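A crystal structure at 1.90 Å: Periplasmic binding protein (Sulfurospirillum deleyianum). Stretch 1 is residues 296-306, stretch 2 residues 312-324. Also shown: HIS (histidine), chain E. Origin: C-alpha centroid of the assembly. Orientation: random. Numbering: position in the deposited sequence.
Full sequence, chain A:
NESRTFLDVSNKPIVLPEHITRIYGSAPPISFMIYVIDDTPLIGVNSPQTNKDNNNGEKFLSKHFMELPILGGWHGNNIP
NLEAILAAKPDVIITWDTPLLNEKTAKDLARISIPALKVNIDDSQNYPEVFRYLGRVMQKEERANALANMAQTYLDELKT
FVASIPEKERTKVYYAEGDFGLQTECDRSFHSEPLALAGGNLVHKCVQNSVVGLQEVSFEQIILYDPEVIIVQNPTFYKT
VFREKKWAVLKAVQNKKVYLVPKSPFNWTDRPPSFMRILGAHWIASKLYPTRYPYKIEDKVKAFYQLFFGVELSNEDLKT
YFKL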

ATOM      1  N   LYS A 296      14.035  -2.632 -16.021  1.00 18.44           N
ATOM      2  CA  LYS A 296      14.338  -3.958 -15.500  1.00 19.29           C
ATOM      3  C   LYS A 296      13.764  -4.038 -14.094  1.00 17.76           C
ATOM      4  O   LYS A 296      14.307  -3.457 -13.149  1.00 19.89           O
ATOM      5  CB  LYS A 296      15.846  -4.206 -15.521  1.00 21.42           C
ATOM      6  CG  LYS A 296      16.404  -4.187 -16.943  1.00 26.83           C
ATOM      7  CD  LYS A 296      17.765  -3.516 -17.053  1.00 31.82           C
ATOM      8  CE  LYS A 296      18.912  -4.512 -17.055  1.00 37.01           C
ATOM      9  NZ  LYS A 296      20.130  -3.927 -17.689  1.00 37.82           N
ATOM     10  N   ILE A 297      12.639  -4.731 -13.974  1.00 17.21           N
ATOM     11  CA  ILE A 297      11.882  -4.760 -12.730  1.00 17.13           C
ATOM     12  C   ILE A 297      12.709  -5.336 -11.587  1.00 16.87           C
ATOM     13  O   ILE A 297      12.684  -4.797 -10.476  1.00 15.74           O
ATOM     14  CB  ILE A 297      10.510  -5.481 -12.899  1.00 17.49           C
ATOM     15  CG1 ILE A 297       9.653  -5.324 -11.643  1.00 17.74           C
ATOM     16  CG2 ILE A 297      10.673  -6.956 -13.259  1.00 18.25           C
ATOM     17  CD1 ILE A 297       9.306  -3.886 -11.317  1.00 16.96           C
ATOM     18  N   GLU A 298      13.475  -6.391 -11.857  1.00 16.18           N
ATOM     19  CA  GLU A 298      14.314  -6.991 -10.815  1.00 18.35           C
ATOM     20  C   GLU A 298      15.336  -6.000 -10.236  1.00 19.04           C
ATOM     21  O   GLU A 298      15.632  -6.055  -9.045  1.00 18.62           O
ATOM     22  CB  GLU A 298      14.995  -8.286 -11.294  1.00 21.15           C
ATOM     23  CG  GLU A 298      16.027  -8.124 -12.410  1.00 24.96           C
ATOM     24  CD  GLU A 298      15.430  -8.017 -13.820  1.00 28.68           C
ATOM     25  OE1 GLU A 298      14.185  -7.999 -13.990  1.00 22.42           O
ATOM     26  OE2 GLU A 298      16.228  -7.949 -14.778  1.00 37.55           O
ATOM     27  N   ASP A 299      15.853  -5.089 -11.065  1.00 19.78           N
ATOM     28  CA  ASP A 299      16.780  -4.055 -10.586  1.00 18.79           C
ATOM     29  C   ASP A 299      16.079  -2.974  -9.757  1.00 17.77           C
ATOM     30  O   ASP A 299      16.647  -2.465  -8.798  1.00 17.56           O
ATOM     31  CB  ASP A 299      17.530  -3.414 -11.756  1.00 20.24           C
ATOM     32  CG  ASP A 299      18.493  -4.373 -12.433  1.00 25.42           C
ATOM     33  OD1 ASP A 299      18.731  -5.484 -11.902  1.00 27.71           O
ATOM     34  OD2 ASP A 299      19.025  -4.008 -13.503  1.00 32.40           O
ATOM     35  N   LYS A 300      14.859  -2.614 -10.139  1.00 17.01           N
ATOM     36  CA  LYS A 300      14.039  -1.709  -9.318  1.00 17.17           C
ATOM     37  C   LYS A 300      13.720  -2.305  -7.944  1.00 15.96           C
ATOM     38  O   LYS A 300      13.797  -1.611  -6.931  1.00 16.01           O
ATOM     39  CB  LYS A 300      12.748  -1.342 -10.038  1.00 16.96           C
ATOM     40  CG  LYS A 300      12.985  -0.428 -11.222  1.00 18.62           C
ATOM     41  CD  LYS A 300      11.724   0.304 -11.647  1.00 20.45           C
ATOM     42  CE  LYS A 300      12.054   1.501 -12.520  1.00 21.76           C
ATOM     43  NZ  LYS A 300      12.660   2.606 -11.730  1.00 25.11           N
ATOM     44  N   VAL A 301      13.383  -3.590  -7.908  1.00 16.20           N
ATOM     45  CA  VAL A 301      13.147  -4.267  -6.631  1.00 16.14           C
ATOM     46  C   VAL A 301      14.397  -4.164  -5.756  1.00 15.52           C
ATOM     47  O   VAL A 301      14.314  -3.802  -4.581  1.00 15.40           O
ATOM     48  CB  VAL A 301      12.743  -5.755  -6.808  1.00 15.83           C
ATOM     49  CG1 VAL A 301      12.498  -6.411  -5.456  1.00 16.55           C
ATOM     50  CG2 VAL A 301      11.495  -5.888  -7.671  1.00 16.65           C
ATOM     51  N   LYS A 302      15.558  -4.464  -6.337  1.00 15.16           N
ATOM     52  CA  LYS A 302      16.808  -4.464  -5.576  1.00 16.27           C
ATOM     53  C   LYS A 302      17.122  -3.089  -5.006  1.00 15.28           C
ATOM     54  O   LYS A 302      17.438  -2.981  -3.824  1.00 16.41           O
ATOM     55  CB  LYS A 302      17.987  -4.989  -6.420  1.00 18.85           C
ATOM     56  CG  LYS A 302      18.052  -6.504  -6.492  1.00 22.73           C
ATOM     57  CD  LYS A 302      19.086  -6.963  -7.522  1.00 30.24           C
ATOM     58  CE  LYS A 302      19.337  -8.462  -7.466  1.00 38.31           C
ATOM     59  NZ  LYS A 302      20.603  -8.819  -6.765  1.00 48.22           N
ATOM     60  N   ALA A 303      17.008  -2.048  -5.832  1.00 15.70           N
ATOM     61  CA  ALA A 303      17.285  -0.675  -5.391  1.00 14.88           C
ATOM     62  C   ALA A 303      16.283  -0.209  -4.336  1.00 15.11           C
ATOM     63  O   ALA A 303      16.652   0.418  -3.350  1.00 14.20           O
ATOM     64  CB  ALA A 303      17.274   0.283  -6.573  1.00 13.82           C
ATOM     65  N   PHE A 304      15.015  -0.527  -4.547  1.00 15.46           N
ATOM     66  CA  PHE A 304      13.965  -0.133  -3.616  1.00 15.18           C
ATOM     67  C   PHE A 304      14.171  -0.784  -2.238  1.00 14.54           C
ATOM     68  O   PHE A 304      14.115  -0.107  -1.201  1.00 14.41           O
ATOM     69  CB  PHE A 304      12.597  -0.471  -4.205  1.00 14.38           C
ATOM     70  CG  PHE A 304      11.444  -0.005  -3.372  1.00 13.82           C
ATOM     71  CD1 PHE A 304      10.929  -0.818  -2.382  1.00 14.23           C
ATOM     72  CD2 PHE A 304      10.874   1.245  -3.578  1.00 14.60           C
ATOM     73  CE1 PHE A 304       9.870  -0.402  -1.607  1.00 14.63           C
ATOM     74  CE2 PHE A 304       9.808   1.668  -2.806  1.00 15.23           C
ATOM     75  CZ  PHE A 304       9.308   0.839  -1.820  1.00 15.75           C
ATOM     76  N   TYR A 305      14.446  -2.082  -2.226  1.00 13.43           N
ATOM     77  CA  TYR A 305      14.628  -2.797  -0.964  1.00 15.90           C
ATOM     78  C   TYR A 305      15.890  -2.344  -0.230  1.00 15.10           C
ATOM     79  O   TYR A 305      15.903  -2.274   1.011  1.00 15.89           O
ATOM     80  CB  TYR A 305      14.589  -4.325  -1.164  1.00 15.22           C
ATOM     81  CG  TYR A 305      13.174  -4.871  -1.040  1.00 13.75           C
ATOM     82  CD1 TYR A 305      12.205  -4.560  -1.993  1.00 13.66           C
ATOM     83  CD2 TYR A 305      12.801  -5.661   0.037  1.00 13.24           C
ATOM     84  CE1 TYR A 305      10.909  -5.030  -1.874  1.00 13.81           C
ATOM     85  CE2 TYR A 305      11.501  -6.141   0.164  1.00 13.04           C
ATOM     86  CZ  TYR A 305      10.554  -5.815  -0.790  1.00 13.42           C
ATOM     87  OH  TYR A 305       9.252  -6.285  -0.685  1.00 12.56           O
ATOM     88  N   GLN A 306      16.924  -1.985  -0.987  1.00 14.37           N
ATOM     89  CA  GLN A 306      18.173  -1.527  -0.387  1.00 15.23           C
ATOM     90  C   GLN A 306      17.961  -0.245   0.395  1.00 14.81           C
ATOM     91  O   GLN A 306      18.378  -0.146   1.548  1.00 14.64           O
ATOM     92  CB  GLN A 306      19.260  -1.319  -1.445  1.00 16.39           C
ATOM     93  CG  GLN A 306      20.665  -1.179  -0.864  1.00 18.62           C
ATOM     94  CD  GLN A 306      21.024   0.226  -0.403  1.00 21.17           C
ATOM     95  OE1 GLN A 306      20.482   1.227  -0.887  1.00 22.73           O
ATOM     96  NE2 GLN A 306      21.977   0.305   0.526  1.00 23.16           N
ATOM     97  N   GLU A 312      19.713  -6.324   1.179  1.00 21.50           N
ATOM     98  CA  GLU A 312      20.293  -6.747  -0.097  1.00 22.36           C
ATOM     99  C   GLU A 312      19.631  -8.035  -0.511  1.00 22.92           C
ATOM    100  O   GLU A 312      19.540  -8.963   0.283  1.00 25.84           O
ATOM    101  CB  GLU A 312      21.783  -7.020   0.063  1.00 26.71           C
ATOM    102  CG  GLU A 312      22.586  -5.794   0.429  1.00 29.61           C
ATOM    103  CD  GLU A 312      22.781  -4.867  -0.747  1.00 36.27           C
ATOM    104  OE1 GLU A 312      22.622  -5.319  -1.907  1.00 40.94           O
ATOM    105  OE2 GLU A 312      23.104  -3.689  -0.506  1.00 39.95           O
ATOM    106  N   LEU A 313      19.190  -8.102  -1.757  1.00 22.34           N
ATOM    107  CA  LEU A 313      18.495  -9.270  -2.257  1.00 22.55           C
ATOM    108  C   LEU A 313      19.364 -10.011  -3.259  1.00 24.74           C
ATOM    109  O   LEU A 313      19.863  -9.415  -4.215  1.00 26.08           O
ATOM    110  CB  LEU A 313      17.180  -8.844  -2.913  1.00 22.45           C
ATOM    111  CG  LEU A 313      16.146  -8.222  -1.970  1.00 21.61           C
ATOM    112  CD1 LEU A 313      15.026  -7.591  -2.775  1.00 21.05           C
ATOM    113  CD2 LEU A 313      15.591  -9.273  -1.016  1.00 24.34           C
ATOM    114  N   SER A 314      19.552 -11.305  -3.029  1.00 26.23           N
ATOM    115  CA  SER A 314      20.214 -12.179  -3.994  1.00 28.00           C
ATOM    116  C   SER A 314      19.243 -12.525  -5.118  1.00 28.49           C
ATOM    117  O   SER A 314      18.042 -12.293  -4.998  1.00 22.62           O
ATOM    118  CB  SER A 314      20.651 -13.472  -3.316  1.00 30.01           C
ATOM    119  OG  SER A 314      19.525 -14.255  -2.956  1.00 28.62           O
ATOM    120  N   ASN A 315      19.753 -13.108  -6.199  1.00 30.09           N
ATOM    121  CA  ASN A 315      18.878 -13.581  -7.267  1.00 32.17           C
ATOM    122  C   ASN A 315      17.951 -14.697  -6.782  1.00 31.21           C
ATOM    123  O   ASN A 315      16.804 -14.786  -7.215  1.00 31.28           O
ATOM    124  CB  ASN A 315      19.689 -14.020  -8.494  1.00 34.99           C
ATOM    125  CG  ASN A 315      20.328 -12.841  -9.227  1.00 38.78           C
ATOM    126  OD1 ASN A 315      19.915 -11.690  -9.071  1.00 40.62           O
ATOM    127  ND2 ASN A 315      21.339 -13.127 -10.032  1.00 42.21           N
ATOM    128  N   GLU A 316      18.434 -15.527  -5.863  1.00 31.10           N
ATOM    129  CA  GLU A 316      17.590 -16.558  -5.275  1.00 34.55           C
ATOM    130  C   GLU A 316      16.479 -15.944  -4.410  1.00 30.93           C
ATOM    131  O   GLU A 316      15.354 -16.438  -4.418  1.00 29.68           O
ATOM    132  CB  GLU A 316      18.425 -17.560  -4.470  1.00 40.28           C
ATOM    133  CG  GLU A 316      17.664 -18.805  -4.024  1.00 49.16           C
ATOM    134  CD  GLU A 316      17.036 -19.582  -5.177  1.00 53.36           C
ATOM    135  OE1 GLU A 316      17.616 -19.611  -6.286  1.00 59.49           O
ATOM    136  OE2 GLU A 316      15.957 -20.172  -4.972  1.00 67.87           O
ATOM    137  N   ASP A 317      16.788 -14.871  -3.680  1.00 29.42           N
ATOM    138  CA  ASP A 317      15.770 -14.141  -2.908  1.00 27.73           C
ATOM    139  C   ASP A 317      14.673 -13.591  -3.802  1.00 23.41           C
ATOM    140  O   ASP A 317      13.499 -13.618  -3.434  1.00 24.98           O
ATOM    141  CB  ASP A 317      16.378 -12.952  -2.146  1.00 30.50           C
ATOM    142  CG  ASP A 317      17.288 -13.373  -1.021  1.00 32.73           C
ATOM    143  OD1 ASP A 317      17.113 -14.494  -0.499  1.00 37.13           O
ATOM    144  OD2 ASP A 317      18.179 -12.571  -0.658  1.00 31.38           O
ATOM    145  N   LEU A 318      15.062 -13.064  -4.960  1.00 19.56           N
ATOM    146  CA  LEU A 318      14.096 -12.484  -5.889  1.00 19.92           C
ATOM    147  C   LEU A 318      13.129 -13.548  -6.381  1.00 24.93           C
ATOM    148  O   LEU A 318      11.932 -13.293  -6.519  1.00 25.84           O
ATOM    149  CB  LEU A 318      14.798 -11.820  -7.067  1.00 22.83           C
ATOM    150  CG  LEU A 318      15.550 -10.521  -6.777  1.00 26.64           C
ATOM    151  CD1 LEU A 318      16.415 -10.150  -7.973  1.00 29.12           C
ATOM    152  CD2 LEU A 318      14.595  -9.381  -6.439  1.00 26.24           C
ATOM    153  N   LYS A 319      13.659 -14.742  -6.627  1.00 26.66           N
ATOM    154  CA  LYS A 319      12.848 -15.877  -7.031  1.00 29.58           C
ATOM    155  C   LYS A 319      11.939 -16.312  -5.887  1.00 28.71           C
ATOM    156  O   LYS A 319      10.731 -16.422  -6.061  1.00 32.95           O
ATOM    157  CB  LYS A 319      13.744 -17.044  -7.459  1.00 32.63           C
ATOM    158  CG  LYS A 319      12.986 -18.209  -8.077  1.00 38.86           C
ATOM    159  CD  LYS A 319      13.893 -19.411  -8.298  1.00 44.27           C
ATOM    160  CE  LYS A 319      13.082 -20.669  -8.573  1.00 49.48           C
ATOM    161  NZ  LYS A 319      12.340 -20.589  -9.863  1.00 51.52           N
ATOM    162  N   THR A 320      12.535 -16.539  -4.719  1.00 27.43           N
ATOM    163  CA  THR A 320      11.830 -17.056  -3.546  1.00 29.99           C
ATOM    164  C   THR A 320      10.684 -16.167  -3.085  1.00 28.01           C
ATOM    165  O   THR A 320       9.569 -16.636  -2.901  1.00 27.74           O
ATOM    166  CB  THR A 320      12.803 -17.238  -2.362  1.00 32.75           C
ATOM    167  OG1 THR A 320      13.798 -18.203  -2.712  1.00 36.11           O
ATOM    168  CG2 THR A 320      12.071 -17.705  -1.105  1.00 35.64           C
ATOM    169  N   TYR A 321      10.964 -14.889  -2.873  1.00 25.91           N
ATOM    170  CA  TYR A 321       9.955 -13.985  -2.335  1.00 25.34           C
ATOM    171  C   TYR A 321       9.037 -13.356  -3.379  1.00 26.27           C
ATOM    172  O   TYR A 321       7.890 -13.039  -3.064  1.00 29.28           O
ATOM    173  CB  TYR A 321      10.627 -12.897  -1.498  1.00 24.52           C
ATOM    174  CG  TYR A 321      11.312 -13.470  -0.282  1.00 25.48           C
ATOM    175  CD1 TYR A 321      10.569 -13.948   0.785  1.00 26.73           C
ATOM    176  CD2 TYR A 321      12.697 -13.553  -0.206  1.00 27.08           C
ATOM    177  CE1 TYR A 321      11.183 -14.487   1.899  1.00 31.11           C
ATOM    178  CE2 TYR A 321      13.321 -14.089   0.904  1.00 29.85           C
ATOM    179  CZ  TYR A 321      12.560 -14.553   1.955  1.00 34.77           C
ATOM    180  OH  TYR A 321      13.163 -15.086   3.069  1.00 43.55           O
ATOM    181  N   PHE A 322       9.529 -13.177  -4.606  1.00 24.64           N
ATOM    182  CA  PHE A 322       8.835 -12.333  -5.600  1.00 25.51           C
ATOM    183  C   PHE A 322       8.624 -12.940  -6.994  1.00 28.98           C
ATOM    184  O   PHE A 322       7.981 -12.309  -7.838  1.00 27.93           O
ATOM    185  CB  PHE A 322       9.585 -11.006  -5.751  1.00 22.16           C
ATOM    186  CG  PHE A 322       9.994 -10.393  -4.438  1.00 19.18           C
ATOM    187  CD1 PHE A 322       9.047 -10.120  -3.475  1.00 18.38           C
ATOM    188  CD2 PHE A 322      11.318 -10.100  -4.170  1.00 20.97           C
ATOM    189  CE1 PHE A 322       9.406  -9.567  -2.257  1.00 18.15           C
ATOM    190  CE2 PHE A 322      11.690  -9.540  -2.955  1.00 20.95           C
ATOM    191  CZ  PHE A 322      10.729  -9.274  -2.000  1.00 19.85           C
ATOM    192  N   LYS A 323       9.146 -14.144  -7.233  1.00 29.46           N
ATOM    193  CA  LYS A 323       9.083 -14.788  -8.549  1.00 30.30           C
ATOM    194  C   LYS A 323       9.663 -13.887  -9.642  1.00 29.48           C
ATOM    195  O   LYS A 323       9.119 -13.781 -10.742  1.00 29.50           O
ATOM    196  CB  LYS A 323       7.649 -15.213  -8.898  1.00 34.65           C
ATOM    197  CG  LYS A 323       7.071 -16.293  -7.997  1.00 42.09           C
ATOM    198  CD  LYS A 323       5.563 -16.406  -8.177  1.00 53.43           C
ATOM    199  CE  LYS A 323       4.898 -17.187  -7.049  1.00 60.25           C
ATOM    200  NZ  LYS A 323       3.420 -17.276  -7.244  1.00 54.62           N
ATOM    201  N   LEU A 324      10.779 -13.246  -9.326  1.00 29.30           N
ATOM    202  CA  LEU A 324      11.474 -12.390 -10.266  1.00 32.29           C
ATOM    203  C   LEU A 324      12.928 -12.837 -10.369  1.00 39.83           C
ATOM    204  O   LEU A 324      13.685 -12.313 -11.183  1.00 45.16           O
ATOM    205  CB  LEU A 324      11.395 -10.934  -9.809  1.00 30.59           C
ATOM    206  CG  LEU A 324       9.996 -10.318  -9.745  1.00 29.46           C
ATOM    207  CD1 LEU A 324      10.066  -8.932  -9.127  1.00 28.17           C
ATOM    208  CD2 LEU A 324       9.346 -10.252 -11.120  1.00 28.95           C
TER
HETATM  209  N   HIS E 403       3.539 -16.813  -2.727  0.50 28.91           N
HETATM  210  CA  HIS E 403       3.402 -15.541  -1.964  0.50 25.90           C
HETATM  211  C   HIS E 403       2.141 -15.559  -1.112  0.50 22.60           C
HETATM  212  O   HIS E 403       1.113 -14.924  -1.383  0.50 15.82           O
HETATM  213  CB  HIS E 403       3.401 -14.341  -2.902  0.50 24.46           C
HETATM  214  CG  HIS E 403       4.495 -14.373  -3.923  0.50 24.82           C
HETATM  215  ND1 HIS E 403       4.376 -13.791  -5.167  0.50 21.02           N
HETATM  216  CD2 HIS E 403       5.730 -14.925  -3.883  0.50 27.39           C
HETATM  217  CE1 HIS E 403       5.494 -13.972  -5.846  0.50 24.88           C
HETATM  218  NE2 HIS E 403       6.332 -14.657  -5.090  0.50 28.41           N
HETATM  219  OXT HIS E 403       2.142 -16.249  -0.104  0.50 24.38           O
HETATM  220  O   HOH W   1      12.687 -10.251 -13.392  1.00 43.33           O
HETATM  221  O   HOH W   2      18.167  -5.093  -2.371  1.00 20.27           O
HETATM  222  O   HOH W   3      22.673  -2.486   1.886  1.00 39.21           O

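A single direct hydrogen bond joins the two stretches, and it runs from a lysine side chain to a backbone carbonyl: Lys 302 NZ donates to Leu 313 O at 2.7 Å. Most of the rest is apolar packing, and three waters bridge the two stretches.

The helix that begins at Ile 297 and the one that begins at Asn 315 cross almost at right angles, with 95° between their directions. Their axes come no closer than 11.3 Å, so side chains fill the space between them. The segment leading into the second helix also takes part. There the CA atoms of Lys 302 and Leu 313 are 6.1 Å apart. Near the chain end, Glu 298 CA and Leu 324 CA are also 6.1 Å apart.

Val 301 points toward the second stretch and meets four of its residues. Its CG1 lies 3.8 Å from Leu 318 CD2, 3.9 Å from Leu 313 CD1 and 4.1 Å from Phe 322 CD2. Its CG2 lies 3.7 Å from Leu 324 CD1. One turn later, Tyr 305 CB packs at 3.7 Å against Leu 313 CD1. One turn earlier, Ile 297 CG2 reaches Leu 324 CD2 at 4.1 Å. The spacing of four residues puts all three on one side of their helix.

The rings of Tyr 305 and Phe 322 form an oblique pair. Their centroids are 5.3 Å apart and their planes meet at 54°. Phe 322 CE2 sits over one face of the tyrosine ring. Tyr 305 OH hydrogen-bonds elsewhere in the structure.

The CA-to-CB bond of Lys 302 points sideways to the second stretch, but the end of the side chain comes nearer to it. Its long chain adds apolar contact on the way to the charged nitrogen: Lys 302 CE is 3.4 Å from Leu 318 CD1. The carbonyl it reaches lies just before the second helix. Ser 314 caps that helix, its OG accepting from Asp 317 N at 2.9 Å. Asp 317 OD2 in turn accepts from Ser 314 N at 3.0 Å. This reciprocal pair ties down the helix start beside the lysine contact.

Water bridges the polar margins. Water 1 donates to Glu 298 OE1 at 2.8 Å and to Leu 324 O at 3.2 Å. Water 2 lies 2.7 Å from Lys 302 O and accepts a weak bond from Leu 313 N at 3.2 Å. Water 3 accepts from Gln 306 NE2 at 3.2 Å and donates to Glu 312 OE2 at 2.7 Å.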